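Local coordinates for protein peroxinectin A (Dictyostelium discoideum, PDB 6ERC) that uses its haem to catalyse the oxidation of phenolic donors, iodide and thiocyanate by hydrogen peroxide, at residues F56-H61 against E352-D357; D183-N188 against L226-H231; E216-L221 against P310-Y315. All coordinates share one frame; numbering follows the deposited sequence.

Interaction 1: residues F56-H61 against E352-D357; sequences FDQQTH and EEENID. With CA (calcium ion), chain G.
Gln58 and His61 both meet Glu354, one by its amide and the other by its imidazole. The Gln58 side chain, extended beyond CG, comes from the opposite direction to that of Glu354, and NE2 stops 3.6 Å from Glu354 CD with the amide and carboxylate planes 84° apart. The His61 ring and the carboxylate are also almost perpendicular, and OE1 lies oblique to the ring. His61 ND1 gives Glu354 OE1 a hydrogen bond of 3.0 Å, weak because the angle at the hydrogen is only 125°. Glu354 reaches both residues by bending at chi2 (57°), which swings its carboxylate out of line with the rest of the chain. The other oxygen, OE2, accepts from the backbone N of Ile62 and of Gly63, so a carboxylate suits this place by holding the continuing loop through its N-H groups. Gln58 in turn is pinned to its own loop: NE2 donates to Thr60 O at 3.1 Å, with the acceptor in the amide plane.

Beyond Glu354 the chain turns to the calcium ion. Asn355 O and Asp357 OD1 each bind it at 2.4 Å, joined by two waters and three further atoms, among them Ser306 OG and Tyr359 O; hard oxygen donors of this kind are what calcium prefers. Asn355 ND2 donates to Asp357 OD2 (3.3 Å) from above the carboxylate plane, tying together two residues that bind the metal.

In the fold, two long loops meet here, one between helices 48-56 and 70-80, the other between helices 342-350 and 362-365. Phe56 packs on helices 379-390 and 435-441, while Glu353 turns away to the start of helix 70-80, where Asn73 is its main polar partner.

Interaction 2: residues D183-N188 against L226-H231; sequences DLPPKN and LLLRDH
Arg229 sets CG anti to its own carbonyl carbon (chi1 -68°) and then runs fully extended to NE, which carries its guanidinium from the helix to the backbone of Asp183. There it grips one atom side-on with two nitrogens. Arg229 NE donates to Asp183 O at 2.9 Å, in the carbonyl plane and on a lone pair, while Arg229 NH2 donates to the same Asp183 O at 2.9 Å from 43° above that plane. Both bonds lie close to the guanidinium plane, so the shared oxygen sits at the edge of the group and fixes its rotation. Arginine fits because it can span this gap and still has NH1 to spare, which pairs with Glu342 OE2 and Thr497 O. The carboxylate of Asp183 takes no part in the grip: its OD2 is 6.1 Å from Arg229 NE.

Apolar atoms meet beside the charged group. Leu184 runs alongside Arg229 in the same direction, its CD2 4.2 Å from Arg229 NH2. At the next residue of the loop, Pro185 meets Leu228, the neighbour of Arg229 on the helix, at about a right angle, with Leu228 CD1 equally 4.1 Å from Pro185 CB and from Pro185 CG. Proline has no backbone N-H to offer a partner strand, which suits the residue just after the strand ends, and a branched leucine offers its ring a methyl group.

Strand 182-184 forms the second strand of a two-stranded antiparallel hairpin with strand 177-179, and the contact lays its exit against the middle of helix 218-241. Other faces of that helix pack on helix 247-275, through Leu227 and His231, and on helix 490-497, through Leu226.

Interaction 3: residues E216-L221 against P310-Y315; sequences ENPGLL and PFMEYY. With HEM (protoporphyrin IX containing Fe), chain F.
Met312 reaches from its strand to Pro218 at the first turn of the helix. With CG anti to the backbone N (chi1 -161°) and chi2 nearly extended, its chain carries SD to 3.8 Å from Pro218 CD; the bend at chi3 (-78°) then turns the terminal CE toward Asn217, 4.3 Å from Asn217 OD1. A flexible thioether suits this buried spot, since it can shape itself to a proline ring and a glycine, Gly219, which adds no side chain.

Asn217 is the N-cap of helix 218-241. With CG placed between its backbone N and carbonyl carbon (chi1 67°), OD1 folds over the helix end and accepts from Leu220 N at 2.8 Å. Just before it, Glu216 OE2 is covalently bonded to the haem CMB carbon at 1.5 Å. Such an ester link between a glutamate and a haem methyl is characteristic of animal haem peroxidases. The Glu216 chain turns to the porphyrin edge, and Asn217 ND2 donates to the ester carbonyl oxygen Glu216 OE1 (2.7 Å), from the anti side and tilted well out of the plane of the group.

Gln77, on helix 70-80, makes weak hydrogen bonds with both Asn217 ND2 and Glu216 OE1, and Met74 of that helix touches Asn217 and Met312. His81, the predicted proton acceptor, has its side chain about 6 Å from that of Asn217.

How the interactions relate
Interactions 2 and 3 share helix 218-241: interaction 3 holds its N-terminal end beside the haem, interaction 2 its middle against a hairpin. Their nearest atoms are about 4 Å apart without touching. Interaction 1 uses loops alone and joins interaction 3 by packing of Glu354 OE1 on Pro310 CD, but lies about 17 Å from interaction 2 by nearest atoms. Interaction 3 is the most central, all its touching residues being buried, and is made by apolar packing. Interactions 1 and 2, farther from the chain centre, rely mainly on polar bonds: a weak histidine-glutamate bond next to a calcium site, with His61 exposed, and a two-nitrogen arginine grip, to which interaction 2 adds a proline-leucine contact.

Interaction 1: residues F56-H61 against E352-D357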
loop_
_atom_site.group_PDB
_atom_site.type_symbol
_atom_site.label_atom_id
_atom_site.label_comp_id
_atom_site.label_asym_id
_atom_site.label_seq_id
_atom_site.Cartn_x
_atom_site.Cartn_y
_atom_site.Cartn_z
ATOM N N PHE A 56 15.742 -13.004 2.712
ATOM C CA PHE A 56 15.052 -12.373 1.596
ATOM C C PHE A 56 15.830 -12.406 0.286
ATOM O O PHE A 56 15.251 -12.083 -0.756
ATOM C CB PHE A 56 14.711 -10.924 1.955
ATOM C CG PHE A 56 13.605 -10.804 2.962
ATOM C CD1 PHE A 56 12.286 -10.696 2.553
ATOM C CD2 PHE A 56 13.879 -10.815 4.318
ATOM C CE1 PHE A 56 11.265 -10.594 3.475
ATOM C CE2 PHE A 56 12.859 -10.712 5.245
ATOM C CZ PHE A 56 11.550 -10.601 4.822
ATOM N N ASP A 57 17.102 -12.797 0.297
ATOM C CA ASP A 57 17.890 -12.770 -0.928
ATOM C C ASP A 57 17.228 -13.611 -2.010
ATOM O O ASP A 57 16.793 -14.739 -1.765
ATOM C CB ASP A 57 19.305 -13.280 -0.671
ATOM C CG ASP A 57 20.202 -13.127 -1.884
ATOM O OD1 ASP A 57 20.337 -11.984 -2.372
ATOM O OD2 ASP A 57 20.766 -14.143 -2.350
ATOM N N GLN A 58 17.157 -13.052 -3.215
ATOM C CA GLN A 58 16.555 -13.722 -4.358
ATOM C C GLN A 58 17.529 -13.672 -5.523
ATOM O O GLN A 58 18.089 -12.613 -5.824
ATOM C CB GLN A 58 15.226 -13.067 -4.738
ATOM C CG GLN A 58 14.408 -13.861 -5.738
ATOM C CD GLN A 58 12.990 -13.343 -5.859
ATOM O OE1 GLN A 58 12.554 -12.513 -5.062
ATOM N NE2 GLN A 58 12.262 -13.830 -6.858
ATOM N N GLN A 59 17.735 -14.822 -6.168
ATOM C CA GLN A 59 18.646 -14.935 -7.297
ATOM C C GLN A 59 17.975 -15.367 -8.590
ATOM O O GLN A 59 18.572 -15.187 -9.657
ATOM C CB GLN A 59 19.768 -15.938 -6.987
ATOM C CG GLN A 59 20.701 -15.519 -5.867
ATOM C CD GLN A 59 21.896 -16.443 -5.744
ATOM O OE1 GLN A 59 21.811 -17.631 -6.052
ATOM N NE2 GLN A 59 23.023 -15.896 -5.306
ATOM N N THR A 60 16.771 -15.932 -8.534
ATOM C CA THR A 60 16.106 -16.442 -9.722
ATOM C C THR A 60 14.642 -16.027 -9.708
ATOM O O THR A 60 14.106 -15.573 -8.694
ATOM C CB THR A 60 16.201 -17.968 -9.812
ATOM O OG1 THR A 60 15.362 -18.555 -8.813
ATOM C CG2 THR A 60 17.634 -18.442 -9.606
ATOM N N HIS A 61 13.995 -16.198 -10.857
ATOM C CA HIS A 61 12.566 -15.948 -10.969
ATOM C C HIS A 61 11.797 -17.151 -10.442
ATOM O O HIS A 61 12.099 -18.295 -10.793
ATOM C CB HIS A 61 12.190 -15.671 -12.425
ATOM C CG HIS A 61 10.715 -15.564 -12.661
ATOM N ND1 HIS A 61 9.976 -14.462 -12.287
ATOM C CD2 HIS A 61 9.842 -16.424 -13.238
ATOM C CE1 HIS A 61 8.711 -14.648 -12.622
ATOM N NE2 HIS A 61 8.603 -15.830 -13.201
ATOM N N GLU A 352 2.845 -11.767 -15.644
ATOM C CA GLU A 352 2.651 -12.448 -14.372
ATOM C C GLU A 352 3.616 -11.902 -13.326
ATOM O O GLU A 352 4.785 -11.637 -13.618
ATOM C CB GLU A 352 2.859 -13.954 -14.533
ATOM C CG GLU A 352 2.351 -14.776 -13.359
ATOM C CD GLU A 352 2.732 -16.244 -13.462
ATOM O OE1 GLU A 352 3.923 -16.571 -13.248
ATOM O OE2 GLU A 352 1.840 -17.066 -13.764
ATOM N N GLU A 353 3.120 -11.737 -12.101
ATOM C CA GLU A 353 3.916 -11.153 -11.030
ATOM C C GLU A 353 4.754 -12.232 -10.346
ATOM O O GLU A 353 4.809 -13.389 -10.772
ATOM C CB GLU A 353 3.022 -10.431 -10.023
ATOM C CG GLU A 353 2.194 -11.350 -9.135
ATOM C CD GLU A 353 1.513 -10.604 -8.010
ATOM O OE1 GLU A 353 1.622 -9.360 -7.972
ATOM O OE2 GLU A 353 0.879 -11.259 -7.156
ATOM N N GLU A 354 5.411 -11.846 -9.259
ATOM C CA GLU A 354 6.271 -12.729 -8.488
ATOM C C GLU A 354 5.473 -13.408 -7.375
ATOM O O GLU A 354 4.389 -12.961 -6.994
ATOM C CB GLU A 354 7.434 -11.921 -7.908
ATOM C CG GLU A 354 8.682 -12.711 -7.581
ATOM C CD GLU A 354 9.238 -13.467 -8.766
ATOM O OE1 GLU A 354 9.618 -12.802 -9.755
ATOM O OE2 GLU A 354 9.288 -14.716 -8.708
ATOM N N ASN A 355 6.022 -14.503 -6.854
ATOM C CA ASN A 355 5.338 -15.262 -5.817
ATOM C C ASN A 355 5.482 -14.580 -4.463
ATOM O O ASN A 355 6.465 -13.884 -4.195
ATOM C CB ASN A 355 5.895 -16.680 -5.735
ATOM C CG ASN A 355 4.950 -17.637 -5.037
ATOM O OD1 ASN A 355 3.775 -17.734 -5.386
ATOM N ND2 ASN A 355 5.461 -18.346 -4.042
ATOM N N ILE A 356 4.491 -14.790 -3.603
ATOM C CA ILE A 356 4.510 -14.245 -2.251
ATOM C C ILE A 356 5.189 -15.273 -1.358
ATOM O O ILE A 356 4.611 -16.314 -1.032
ATOM C CB ILE A 356 3.103 -13.906 -1.749
ATOM C CG1 ILE A 356 2.523 -12.754 -2.570
ATOM C CG2 ILE A 356 3.147 -13.509 -0.275
ATOM C CD1 ILE A 356 1.017 -12.688 -2.557
ATOM N N ASP A 357 6.417 -14.975 -0.963
ATOM C CA ASP A 357 7.260 -15.901 -0.230
ATOM C C ASP A 357 8.346 -15.077 0.450
ATOM O O ASP A 357 8.286 -13.844 0.470
ATOM C CB ASP A 357 7.811 -16.964 -1.181
ATOM C CG ASP A 357 8.375 -16.363 -2.447
ATOM O OD1 ASP A 357 8.772 -15.179 -2.416
ATOM O OD2 ASP A 357 8.408 -17.064 -3.476
HETATM CA CA CA G . 8.713 -13.161 -3.638
HETATM O O HOH W 1 9.246 -14.921 -5.101
HETATM O O HOH W 2 10.218 -12.103 -5.146
#

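Interaction 2: residues D183-N188 against L226-H231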
loop_
_atom_site.group_PDB
_atom_site.type_symbol
_atom_site.label_atom_id
_atom_site.label_comp_id
_atom_site.label_asym_id
_atom_site.label_seq_id
_atom_site.Cartn_x
_atom_site.Cartn_y
_atom_site.Cartn_z
ATOM N N ASP A 183 -4.677 12.357 -21.729
ATOM C CA ASP A 183 -4.642 13.265 -20.591
ATOM C C ASP A 183 -3.867 12.632 -19.443
ATOM O O ASP A 183 -4.135 11.488 -19.061
ATOM C CB ASP A 183 -6.060 13.616 -20.142
ATOM C CG ASP A 183 -6.739 14.597 -21.074
ATOM O OD1 ASP A 183 -6.154 14.918 -22.131
ATOM O OD2 ASP A 183 -7.854 15.051 -20.744
ATOM N N LEU A 184 -2.911 13.382 -18.896
ATOM C CA LEU A 184 -2.096 12.914 -17.781
ATOM C C LEU A 184 -2.329 13.802 -16.565
ATOM O O LEU A 184 -2.920 14.881 -16.694
ATOM C CB LEU A 184 -0.616 12.905 -18.166
ATOM C CG LEU A 184 -0.241 12.005 -19.347
ATOM C CD1 LEU A 184 1.230 12.166 -19.686
ATOM C CD2 LEU A 184 -0.563 10.549 -19.045
ATOM N N PRO A 185 -1.892 13.392 -15.377
ATOM C CA PRO A 185 -2.118 14.210 -14.180
ATOM C C PRO A 185 -1.414 15.550 -14.288
ATOM O O PRO A 185 -0.571 15.751 -15.174
ATOM C CB PRO A 185 -1.528 13.356 -13.047
ATOM C CG PRO A 185 -1.528 11.958 -13.574
ATOM C CD PRO A 185 -1.278 12.092 -15.047
ATOM N N PRO A 186 -1.734 16.490 -13.405
ATOM C CA PRO A 186 -1.117 17.818 -13.464
ATOM C C PRO A 186 0.261 17.821 -12.814
ATOM O O PRO A 186 0.693 16.848 -12.195
ATOM C CB PRO A 186 -2.102 18.693 -12.685
ATOM C CG PRO A 186 -2.708 17.761 -11.688
ATOM C CD PRO A 186 -2.713 16.383 -12.310
ATOM N N LYS A 187 0.949 18.953 -12.958
ATOM C CA LYS A 187 2.291 19.109 -12.415
ATOM C C LYS A 187 2.460 20.507 -11.833
ATOM O O LYS A 187 1.756 21.449 -12.205
ATOM C CB LYS A 187 3.359 18.853 -13.487
ATOM C CG LYS A 187 3.436 17.403 -13.950
ATOM C CD LYS A 187 4.292 17.246 -15.203
ATOM C CE LYS A 187 3.569 17.771 -16.443
ATOM N NZ LYS A 187 4.315 17.486 -17.700
ATOM N N ASN A 188 3.417 20.623 -10.906
ATOM C CA ASN A 188 3.793 21.903 -10.301
ATOM C C ASN A 188 2.615 22.581 -9.610
ATOM O O ASN A 188 2.589 23.807 -9.465
ATOM C CB ASN A 188 4.398 22.854 -11.339
ATOM C CG ASN A 188 5.640 22.294 -11.990
ATOM O OD1 ASN A 188 6.341 21.473 -11.405
ATOM N ND2 ASN A 188 5.925 22.740 -13.208
ATOM N N LEU A 226 -6.054 6.920 -14.765
ATOM C CA LEU A 226 -7.313 6.410 -15.297
ATOM C C LEU A 226 -8.491 6.832 -14.431
ATOM O O LEU A 226 -9.558 7.180 -14.952
ATOM C CB LEU A 226 -7.258 4.887 -15.424
ATOM C CG LEU A 226 -6.173 4.295 -16.332
ATOM C CD1 LEU A 226 -6.421 2.808 -16.550
ATOM C CD2 LEU A 226 -6.079 5.015 -17.670
ATOM N N LEU A 227 -8.325 6.814 -13.107
ATOM C CA LEU A 227 -9.421 7.226 -12.237
ATOM C C LEU A 227 -9.649 8.729 -12.300
ATOM O O LEU A 227 -10.762 9.197 -12.036
ATOM C CB LEU A 227 -9.152 6.786 -10.799
ATOM C CG LEU A 227 -9.167 5.277 -10.544
ATOM C CD1 LEU A 227 -8.955 4.989 -9.062
ATOM C CD2 LEU A 227 -10.462 4.637 -11.031
ATOM N N LEU A 228 -8.615 9.497 -12.645
ATOM C CA LEU A 228 -8.814 10.916 -12.906
ATOM C C LEU A 228 -9.587 11.123 -14.203
ATOM O O LEU A 228 -10.515 11.940 -14.257
ATOM C CB LEU A 228 -7.466 11.632 -12.964
ATOM C CG LEU A 228 -6.692 11.796 -11.655
ATOM C CD1 LEU A 228 -5.298 12.331 -11.940
ATOM C CD2 LEU A 228 -7.420 12.712 -10.690
ATOM N N ARG A 229 -9.220 10.389 -15.256
ATOM C CA ARG A 229 -9.979 10.443 -16.501
ATOM C C ARG A 229 -11.427 10.039 -16.268
ATOM O O ARG A 229 -12.358 10.722 -16.712
ATOM C CB ARG A 229 -9.334 9.533 -17.544
ATOM C CG ARG A 229 -7.975 9.993 -18.026
ATOM C CD ARG A 229 -7.380 8.987 -18.995
ATOM N NE ARG A 229 -6.068 9.396 -19.476
ATOM C CZ ARG A 229 -5.332 8.693 -20.329
ATOM N NH1 ARG A 229 -5.779 7.537 -20.801
ATOM N NH2 ARG A 229 -4.146 9.146 -20.712
ATOM N N ASP A 230 -11.636 8.921 -15.570
ATOM C CA ASP A 230 -12.989 8.471 -15.270
ATOM C C ASP A 230 -13.741 9.499 -14.437
ATOM O O ASP A 230 -14.965 9.617 -14.552
ATOM C CB ASP A 230 -12.937 7.125 -14.545
ATOM C CG ASP A 230 -14.222 6.332 -14.689
ATOM O OD1 ASP A 230 -14.673 6.137 -15.836
ATOM O OD2 ASP A 230 -14.768 5.881 -13.658
ATOM N N HIS A 231 -13.029 10.252 -13.596
ATOM C CA HIS A 231 -13.675 11.297 -12.811
ATOM C C HIS A 231 -14.159 12.431 -13.707
ATOM O O HIS A 231 -15.331 12.818 -13.658
ATOM C CB HIS A 231 -12.711 11.829 -11.750
ATOM C CG HIS A 231 -13.255 12.987 -10.974
ATOM N ND1 HIS A 231 -13.177 14.288 -11.423
ATOM C CD2 HIS A 231 -13.896 13.039 -9.783
ATOM C CE1 HIS A 231 -13.743 15.091 -10.540
ATOM N NE2 HIS A 231 -14.186 14.359 -9.534
#

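Interaction 3: residues E216-L221 against P310-Y315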
loop_
_atom_site.group_PDB
_atom_site.type_symbol
_atom_site.label_atom_id
_atom_site.label_comp_id
_atom_site.label_asym_id
_atom_site.label_seq_id
_atom_site.Cartn_x
_atom_site.Cartn_y
_atom_site.Cartn_z
ATOM N N GLU A 216 5.811 6.926 -6.875
ATOM C CA GLU A 216 6.707 5.827 -6.518
ATOM C C GLU A 216 7.055 4.980 -7.737
ATOM O O GLU A 216 8.230 4.684 -7.983
ATOM C CB GLU A 216 6.072 4.964 -5.423
ATOM C CG GLU A 216 7.068 4.094 -4.638
ATOM C CD GLU A 216 7.327 2.729 -5.267
ATOM O OE1 GLU A 216 6.838 2.475 -6.387
ATOM O OE2 GLU A 216 8.021 1.904 -4.631
ATOM N N ASN A 217 6.054 4.586 -8.517
ATOM C CA ASN A 217 6.315 3.849 -9.745
ATOM C C ASN A 217 5.268 4.227 -10.780
ATOM O O ASN A 217 4.180 4.701 -10.429
ATOM C CB ASN A 217 6.318 2.333 -9.512
ATOM C CG ASN A 217 4.955 1.793 -9.148
ATOM O OD1 ASN A 217 4.153 1.472 -10.023
ATOM N ND2 ASN A 217 4.688 1.678 -7.853
ATOM N N PRO A 218 5.562 4.024 -12.070
ATOM C CA PRO A 218 4.608 4.448 -13.109
ATOM C C PRO A 218 3.302 3.677 -13.075
ATOM O O PRO A 218 2.230 4.279 -13.213
ATOM C CB PRO A 218 5.376 4.204 -14.417
ATOM C CG PRO A 218 6.820 4.023 -14.010
ATOM C CD PRO A 218 6.781 3.434 -12.645
ATOM N N GLY A 219 3.357 2.356 -12.913
ATOM C CA GLY A 219 2.132 1.584 -12.814
ATOM C C GLY A 219 1.187 2.127 -11.765
ATOM O O GLY A 219 -0.034 2.038 -11.916
ATOM N N LEU A 220 1.733 2.699 -10.690
ATOM C CA LEU A 220 0.900 3.361 -9.695
ATOM C C LEU A 220 0.328 4.662 -10.242
ATOM O O LEU A 220 -0.851 4.966 -10.034
ATOM C CB LEU A 220 1.718 3.620 -8.430
ATOM C CG LEU A 220 1.007 4.266 -7.240
ATOM C CD1 LEU A 220 -0.145 3.399 -6.760
ATOM C CD2 LEU A 220 2.001 4.516 -6.112
ATOM N N LEU A 221 1.153 5.443 -10.943
ATOM C CA LEU A 221 0.670 6.673 -11.557
ATOM C C LEU A 221 -0.377 6.390 -12.622
ATOM O O LEU A 221 -1.312 7.178 -12.798
ATOM C CB LEU A 221 1.839 7.451 -12.160
ATOM C CG LEU A 221 2.414 8.557 -11.278
ATOM C CD1 LEU A 221 3.797 8.961 -11.754
ATOM C CD2 LEU A 221 1.479 9.755 -11.279
ATOM N N PRO A 310 10.607 -8.003 -11.241
ATOM C CA PRO A 310 11.737 -7.099 -11.503
ATOM C C PRO A 310 11.551 -6.186 -12.702
ATOM O O PRO A 310 12.234 -5.155 -12.772
ATOM C CB PRO A 310 12.906 -8.063 -11.730
ATOM C CG PRO A 310 12.274 -9.290 -12.278
ATOM C CD PRO A 310 10.902 -9.387 -11.653
ATOM N N PHE A 311 10.670 -6.515 -13.642
ATOM C CA PHE A 311 10.554 -5.756 -14.878
ATOM C C PHE A 311 9.134 -5.243 -15.075
ATOM O O PHE A 311 8.153 -5.891 -14.697
ATOM C CB PHE A 311 10.965 -6.599 -16.086
ATOM C CG PHE A 311 12.435 -6.864 -16.155
ATOM C CD1 PHE A 311 13.302 -5.895 -16.630
ATOM C CD2 PHE A 311 12.954 -8.078 -15.741
ATOM C CE1 PHE A 311 14.659 -6.134 -16.696
ATOM C CE2 PHE A 311 14.310 -8.324 -15.806
ATOM C CZ PHE A 311 15.164 -7.353 -16.283
ATOM N N MET A 312 9.049 -4.063 -15.678
ATOM C CA MET A 312 7.788 -3.413 -16.008
ATOM C C MET A 312 7.623 -3.479 -17.524
ATOM O O MET A 312 8.395 -2.859 -18.263
ATOM C CB MET A 312 7.795 -1.976 -15.497
ATOM C CG MET A 312 6.438 -1.342 -15.356
ATOM S SD MET A 312 6.481 -0.073 -14.078
ATOM C CE MET A 312 6.414 -1.088 -12.615
ATOM N N GLU A 313 6.631 -4.240 -17.982
ATOM C CA GLU A 313 6.465 -4.512 -19.405
ATOM C C GLU A 313 5.749 -3.368 -20.121
ATOM O O GLU A 313 4.884 -2.691 -19.556
ATOM C CB GLU A 313 5.682 -5.809 -19.612
ATOM C CG GLU A 313 6.426 -7.075 -19.202
ATOM C CD GLU A 313 7.590 -7.400 -20.125
ATOM O OE1 GLU A 313 7.571 -6.951 -21.292
ATOM O OE2 GLU A 313 8.525 -8.105 -19.686
ATOM N N TYR A 314 6.124 -3.165 -21.384
ATOM C CA TYR A 314 5.498 -2.187 -22.269
ATOM C C TYR A 314 5.044 -2.892 -23.536
ATOM O O TYR A 314 5.813 -3.647 -24.138
ATOM C CB TYR A 314 6.461 -1.056 -22.644
ATOM C CG TYR A 314 6.681 -0.025 -21.567
ATOM C CD1 TYR A 314 7.466 -0.307 -20.458
ATOM C CD2 TYR A 314 6.122 1.240 -21.672
ATOM C CE1 TYR A 314 7.677 0.640 -19.471
ATOM C CE2 TYR A 314 6.326 2.195 -20.694
ATOM C CZ TYR A 314 7.105 1.892 -19.597
ATOM O OH TYR A 314 7.312 2.837 -18.616
ATOM N N TYR A 315 3.806 -2.631 -23.947
ATOM C CA TYR A 315 3.265 -3.180 -25.181
ATOM C C TYR A 315 2.645 -2.063 -26.007
ATOM O O TYR A 315 2.106 -1.096 -25.465
ATOM C CB TYR A 315 2.224 -4.272 -24.899
ATOM C CG TYR A 315 2.829 -5.601 -24.513
ATOM C CD1 TYR A 315 3.116 -6.558 -25.478
ATOM C CD2 TYR A 315 3.118 -5.897 -23.188
ATOM C CE1 TYR A 315 3.670 -7.772 -25.135
ATOM C CE2 TYR A 315 3.674 -7.112 -22.834
ATOM C CZ TYR A 315 3.948 -8.046 -23.813
ATOM O OH TYR A 315 4.504 -9.260 -23.476
HETATM C CHA HEM F . 5.318 0.630 2.609
HETATM C CHB HEM F . 7.779 0.828 -1.548
HETATM C CHC HEM F . 4.613 -2.278 -3.546
HETATM C CHD HEM F . 2.303 -2.650 0.695
HETATM C C1A HEM F . 6.289 0.900 1.677
HETATM C C2A HEM F . 7.500 1.647 1.911
HETATM C C3A HEM F . 8.188 1.704 0.768
HETATM C C4A HEM F . 7.425 0.995 -0.234
HETATM C CMA HEM F . 9.546 2.402 0.530
HETATM C CAA HEM F . 7.900 2.245 3.270
HETATM C CBA HEM F . 9.116 1.466 3.752
HETATM C CGA HEM F . 9.230 1.568 5.250
HETATM O O1A HEM F . 8.316 1.080 5.964
HETATM O O2A HEM F . 10.245 2.129 5.735
HETATM C C1B HEM F . 7.120 0.022 -2.444
HETATM C C2B HEM F . 7.493 -0.153 -3.826
HETATM C C3B HEM F . 6.619 -1.007 -4.387
HETATM C C4B HEM F . 5.666 -1.401 -3.368
HETATM C CMB HEM F . 8.699 0.569 -4.458
HETATM C CAB HEM F . 6.558 -1.545 -5.835
HETATM C CBB HEM F . 7.477 -1.257 -6.763
HETATM C C1C HEM F . 3.712 -2.663 -2.576
HETATM C C2C HEM F . 2.611 -3.596 -2.743
HETATM C C3C HEM F . 1.969 -3.695 -1.559
HETATM C C4C HEM F . 2.653 -2.827 -0.626
HETATM C CMC HEM F . 2.334 -4.296 -4.091
HETATM C CAC HEM F . 0.736 -4.517 -1.096
HETATM C CBC HEM F . 0.011 -5.338 -1.858
HETATM C C1D HEM F . 2.890 -1.764 1.565
HETATM C C2D HEM F . 2.431 -1.458 2.901
HETATM C C3D HEM F . 3.273 -0.562 3.423
HETATM C C4D HEM F . 4.280 -0.254 2.438
HETATM C CMD HEM F . 1.202 -2.099 3.578
HETATM C CAD HEM F . 3.207 0.096 4.813
HETATM C CBD HEM F . 2.162 1.201 4.687
HETATM C CGD HEM F . 2.515 2.387 5.552
HETATM O O1D HEM F . 3.304 3.249 5.087
HETATM O O2D HEM F . 2.012 2.487 6.700
HETATM N NA HEM F . 6.273 0.517 0.354
HETATM N NB HEM F . 6.003 -0.752 -2.196
HETATM N NC HEM F . 3.703 -2.215 -1.273
HETATM N ND HEM F . 4.019 -1.010 1.317
HETATM FE FE HEM F . 4.964 -0.841 -0.433
#